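Local coordinates for protein techylectin-5A (Tachypleus tridentatus, PDB 1JC9) that acts as an innate-immunity lectin of the horseshoe crab, recognising acetyl groups on the surface of bacteria and red cells and agglutinating them, at residues 82-86 with 87-91; 129-132 with 133-137. All blocks are in the same frame, centred on the assembly; numbering follows the deposited sequence.

Contact 1. Residues 82-86 with 87-91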
loop_
_atom_site.group_PDB
_atom_site.type_symbol
_atom_site.label_atom_id
_atom_site.label_comp_id
_atom_site.label_asym_id
_atom_site.label_seq_id
_atom_site.Cartn_x
_atom_site.Cartn_y
_atom_site.Cartn_z
ATOM N N MET A 82 -9.364 10.842 8.059
ATOM C CA MET A 82 -10.228 10.898 9.233
ATOM C C MET A 82 -11.706 10.749 8.891
ATOM O O MET A 82 -12.566 10.946 9.749
ATOM C CB MET A 82 -10.016 12.222 9.976
ATOM C CG MET A 82 -8.571 12.467 10.383
ATOM S SD MET A 82 -7.939 11.108 11.375
ATOM C CE MET A 82 -7.041 12.014 12.646
ATOM N N GLU A 83 -12.003 10.382 7.651
ATOM C CA GLU A 83 -13.390 10.254 7.228
ATOM C C GLU A 83 -13.906 8.831 7.048
ATOM O O GLU A 83 -15.002 8.503 7.495
ATOM C CB GLU A 83 -13.591 11.048 5.937
ATOM C CG GLU A 83 -13.497 12.555 6.145
ATOM C CD GLU A 83 -13.184 13.303 4.866
ATOM O OE1 GLU A 83 -13.877 13.066 3.852
ATOM O OE2 GLU A 83 -12.244 14.131 4.874
ATOM N N THR A 84 -13.120 7.981 6.407
ATOM C CA THR A 84 -13.541 6.608 6.163
ATOM C C THR A 84 -13.832 5.797 7.423
ATOM O O THR A 84 -12.977 5.650 8.294
ATOM C CB THR A 84 -12.486 5.856 5.338
ATOM O OG1 THR A 84 -12.199 6.601 4.148
ATOM C CG2 THR A 84 -12.993 4.482 4.960
ATOM N N ASP A 85 -15.053 5.279 7.508
ATOM C CA ASP A 85 -15.482 4.444 8.624
ATOM C C ASP A 85 -14.962 4.861 10.004
ATOM O O ASP A 85 -14.401 4.056 10.744
ATOM C CB ASP A 85 -15.101 2.990 8.318
ATOM C CG ASP A 85 -15.553 2.022 9.389
ATOM O OD1 ASP A 85 -16.619 2.245 9.994
ATOM O OD2 ASP A 85 -14.845 1.021 9.615
ATOM N N GLY A 86 -15.149 6.129 10.349
ATOM C CA GLY A 86 -14.718 6.596 11.655
ATOM C C GLY A 86 -13.389 7.322 11.702
ATOM O O GLY A 86 -13.095 8.001 12.683
ATOM N N GLY A 87 -12.579 7.171 10.659
ATOM C CA GLY A 87 -11.292 7.842 10.621
ATOM C C GLY A 87 -10.193 7.149 11.405
ATOM O O GLY A 87 -10.336 6.000 11.830
ATOM N N GLY A 88 -9.080 7.855 11.581
ATOM C CA GLY A 88 -7.958 7.304 12.319
ATOM C C GLY A 88 -7.046 6.443 11.470
ATOM O O GLY A 88 -6.192 5.729 12.004
ATOM N N TRP A 89 -7.214 6.513 10.150
ATOM C CA TRP A 89 -6.399 5.718 9.232
ATOM C C TRP A 89 -5.121 6.429 8.817
ATOM O O TRP A 89 -5.145 7.610 8.465
ATOM C CB TRP A 89 -7.180 5.376 7.954
ATOM C CG TRP A 89 -8.440 4.592 8.152
ATOM C CD1 TRP A 89 -9.710 5.092 8.269
ATOM C CD2 TRP A 89 -8.564 3.162 8.220
ATOM N NE1 TRP A 89 -10.614 4.062 8.401
ATOM C CE2 TRP A 89 -9.938 2.869 8.376
ATOM C CE3 TRP A 89 -7.648 2.103 8.162
ATOM C CZ2 TRP A 89 -10.421 1.554 8.474
ATOM C CZ3 TRP A 89 -8.128 0.794 8.261
ATOM C CH2 TRP A 89 -9.502 0.535 8.415
ATOM N N THR A 90 -4.003 5.713 8.860
ATOM C CA THR A 90 -2.730 6.284 8.437
ATOM C C THR A 90 -2.543 5.758 7.023
ATOM O O THR A 90 -2.468 4.549 6.813
ATOM C CB THR A 90 -1.558 5.804 9.320
ATOM O OG1 THR A 90 -1.803 6.178 10.678
ATOM C CG2 THR A 90 -0.248 6.430 8.861
ATOM N N VAL A 91 -2.487 6.657 6.049
ATOM C CA VAL A 91 -2.343 6.237 4.663
ATOM C C VAL A 91 -0.889 5.922 4.348
ATOM O O VAL A 91 0.002 6.710 4.667
ATOM C CB VAL A 91 -2.873 7.329 3.703
ATOM C CG1 VAL A 91 -2.783 6.852 2.260
ATOM C CG2 VAL A 91 -4.320 7.671 4.059
#

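Contact 2. Residues 129-132 with 133-137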
loop_
_atom_site.group_PDB
_atom_site.type_symbol
_atom_site.label_atom_id
_atom_site.label_comp_id
_atom_site.label_asym_id
_atom_site.label_seq_id
_atom_site.Cartn_x
_atom_site.Cartn_y
_atom_site.Cartn_z
ATOM N N ARG A 129 9.625 2.601 6.990
ATOM C CA ARG A 129 8.604 3.295 7.771
ATOM C C ARG A 129 7.393 2.405 7.998
ATOM O O ARG A 129 6.789 2.426 9.068
ATOM C CB ARG A 129 8.178 4.582 7.066
ATOM C CG ARG A 129 9.199 5.695 7.154
ATOM C CD ARG A 129 8.885 6.731 6.109
ATOM N NE ARG A 129 9.752 7.904 6.170
ATOM C CZ ARG A 129 9.755 8.858 5.242
ATOM N NH1 ARG A 129 8.942 8.767 4.191
ATOM N NH2 ARG A 129 10.559 9.898 5.361
ATOM N N ILE A 130 7.038 1.617 6.989
ATOM C CA ILE A 130 5.900 0.716 7.111
ATOM C C ILE A 130 6.238 -0.372 8.131
ATOM O O ILE A 130 5.384 -0.787 8.923
ATOM C CB ILE A 130 5.540 0.099 5.740
ATOM C CG1 ILE A 130 5.058 1.210 4.800
ATOM C CG2 ILE A 130 4.472 -0.977 5.907
ATOM C CD1 ILE A 130 4.789 0.767 3.371
ATOM N N PHE A 131 7.484 -0.833 8.116
ATOM C CA PHE A 131 7.928 -1.836 9.084
ATOM C C PHE A 131 7.798 -1.241 10.492
ATOM O O PHE A 131 7.249 -1.870 11.398
ATOM C CB PHE A 131 9.395 -2.212 8.836
ATOM C CG PHE A 131 10.072 -2.831 10.030
ATOM C CD1 PHE A 131 9.835 -4.160 10.375
ATOM C CD2 PHE A 131 10.917 -2.068 10.834
ATOM C CE1 PHE A 131 10.427 -4.723 11.502
ATOM C CE2 PHE A 131 11.516 -2.616 11.965
ATOM C CZ PHE A 131 11.271 -3.949 12.304
ATOM N N ALA A 132 8.303 -0.022 10.665
ATOM C CA ALA A 132 8.265 0.659 11.959
ATOM C C ALA A 132 6.846 0.829 12.494
ATOM O O ALA A 132 6.589 0.582 13.672
ATOM C CB ALA A 132 8.949 2.024 11.856
ATOM N N LEU A 133 5.925 1.256 11.636
ATOM C CA LEU A 133 4.546 1.447 12.067
ATOM C C LEU A 133 3.802 0.134 12.345
ATOM O O LEU A 133 3.184 -0.009 13.402
ATOM C CB LEU A 133 3.778 2.269 11.029
ATOM C CG LEU A 133 4.231 3.721 10.813
ATOM C CD1 LEU A 133 3.447 4.326 9.659
ATOM C CD2 LEU A 133 4.018 4.538 12.078
ATOM N N THR A 134 3.872 -0.824 11.419
ATOM C CA THR A 134 3.160 -2.094 11.595
ATOM C C THR A 134 3.658 -2.982 12.722
ATOM O O THR A 134 2.967 -3.915 13.139
ATOM C CB THR A 134 3.144 -2.929 10.289
ATOM O OG1 THR A 134 4.484 -3.189 9.850
ATOM C CG2 THR A 134 2.395 -2.178 9.198
ATOM N N ASN A 135 4.855 -2.700 13.224
ATOM C CA ASN A 135 5.407 -3.496 14.310
ATOM C C ASN A 135 5.237 -2.871 15.697
ATOM O O ASN A 135 5.460 -3.550 16.696
ATOM C CB ASN A 135 6.890 -3.790 14.049
ATOM C CG ASN A 135 7.098 -4.866 12.988
ATOM O OD1 ASN A 135 7.458 -6.000 13.301
ATOM N ND2 ASN A 135 6.858 -4.516 11.729
ATOM N N GLN A 136 4.833 -1.601 15.777
ATOM C CA GLN A 136 4.669 -0.967 17.092
ATOM C C GLN A 136 3.433 -1.494 17.809
ATOM O O GLN A 136 3.300 -1.366 19.027
ATOM C CB GLN A 136 4.641 0.568 16.981
ATOM C CG GLN A 136 3.506 1.179 16.191
ATOM C CD GLN A 136 3.683 2.685 16.039
ATOM O OE1 GLN A 136 4.720 3.233 16.413
ATOM N NE2 GLN A 136 2.680 3.354 15.483
ATOM N N ARG A 137 2.528 -2.085 17.039
ATOM C CA ARG A 137 1.334 -2.722 17.581
ATOM C C ARG A 137 0.571 -3.432 16.480
ATOM O O ARG A 137 1.035 -3.474 15.340
ATOM C CB ARG A 137 0.439 -1.742 18.348
ATOM C CG ARG A 137 -0.108 -0.532 17.627
ATOM C CD ARG A 137 -1.140 0.057 18.573
ATOM N NE ARG A 137 -1.706 1.341 18.182
ATOM C CZ ARG A 137 -1.127 2.517 18.399
ATOM N NH1 ARG A 137 0.058 2.580 19.000
ATOM N NH2 ARG A 137 -1.761 3.635 18.054
HETATM O O HOH W 1 7.444 2.670 15.462
#

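Contact 1. Residues 82-86 with 87-91
Trp89 turns the edge of its indole toward Thr84, and NE1 donates to the backbone oxygen of that residue, Thr84 O, at 2.8 Å. The oxygen lies almost exactly in the ring plane, yet the bond is bent, with 137° at the hydrogen, and NE1 stands above the carbonyl plane. From the opposite face of the same carbonyl comes a second donor, Gly87 N, 2.8 Å from Thr84 O and much straighter at 166°. One oxygen, gripped from both faces, thus fixes the beta turn from Thr84 to Gly87, close to type I', and the rotation of the indole. CG of Trp89 lies beside its own backbone N, anti to the carbonyl carbon (chi1 -60°), which directs the N-H edge back to the loop, NE1 being 4.0 Å from Thr84 CB. The loop connects antiparallel strands 76-81 and 89-95 of the fibrinogen-related domain, and where strand 89-95 starts, Gly88 and Trp89 both face Asp81 in a G1 beta bulge. Asp81 also binds Thr84 OG1, so the threonine is held by both its hydroxyl and its carbonyl. At the backbone angles of Gly86, Gly87 and Gly88 a CB would be pressed against the preceding carbonyl oxygen. Lacking one, which would also run into Met82 O, Gly87 brings its CA within 3.4 Å of Met82 C. Met82, bent at chi1 and chi2, carries SD round to accept a weak 3.5 Å hydrogen bond from Gly88 N, while packing on Ile52 and Leu53 of helix 49-54.

Contact 2. Residues 129-132 with 133-137
Arg129 and Leu133 are joined by a regular helical hydrogen bond, Leu133 N to Arg129 O at 3.0 Å, and the next residue repeats it from Thr134 N to Ile130 O at 2.9 Å. Further on, the bond from Asn135 N to Phe131 O is weak, as helix 127-136 of the fibrinogen-related domain nears its C-terminal end. Side chains add to this ladder. With OG1 of Thr134 set between its backbone N and carbonyl carbon (chi1 58°), the hydroxyl folds back onto the preceding turn and donates to Ile130 O, 2.7 Å from OG1, a common intrahelical bond of threonine to the carbonyl four residues back. That carbonyl therefore receives two donors, the hydroxyl and the backbone N-H of Thr134, from opposite faces of its plane. Asn135 supplies a similar second bond: its ND2 lies 2.7 Å from Phe131 O, bent at the hydrogen. The amide crosses beside the phenyl ring obliquely, the two planes 44° apart, and ND2 comes within 3.3 Å of Phe131 CD1. On another side of the helix a water donates to both Ala132 O and Gln136 OE1, bridging the last turn; Lys68 N also binds that amide oxygen. Leu133 packs on Pro67 and Leu125 in flanking loops. Ile130 and Thr134 face strand 152-162, where Ile130 meets Ile162 and Thr134 touches Phe160, Trp161 and Ile162, and Asn135 ND2 reaches Ile162 O, tying the helix to that strand.

Both contacts are local and partly buried, and each has one carbonyl oxygen, Thr84 O or Ile130 O, that accepts two donors from opposite faces, but the second donors differ. Contact 1 uses an indole N-H in an irregular, glycine-rich connection between strands, with exposed residues at the bend and buried ones where the strand begins. Contact 2 supplements a regular helix with a hydroxyl and a side-chain amide, and it has no fully exposed residue among those that touch. Their neighbours differ too: 82-91 links strand 76-81 to strand 89-95 and packs on strands 250-261 and 139-146, whereas 129-137 lies against strand 152-162. The centres are 18 Å apart, and both lie away from the calcium and sugar sites.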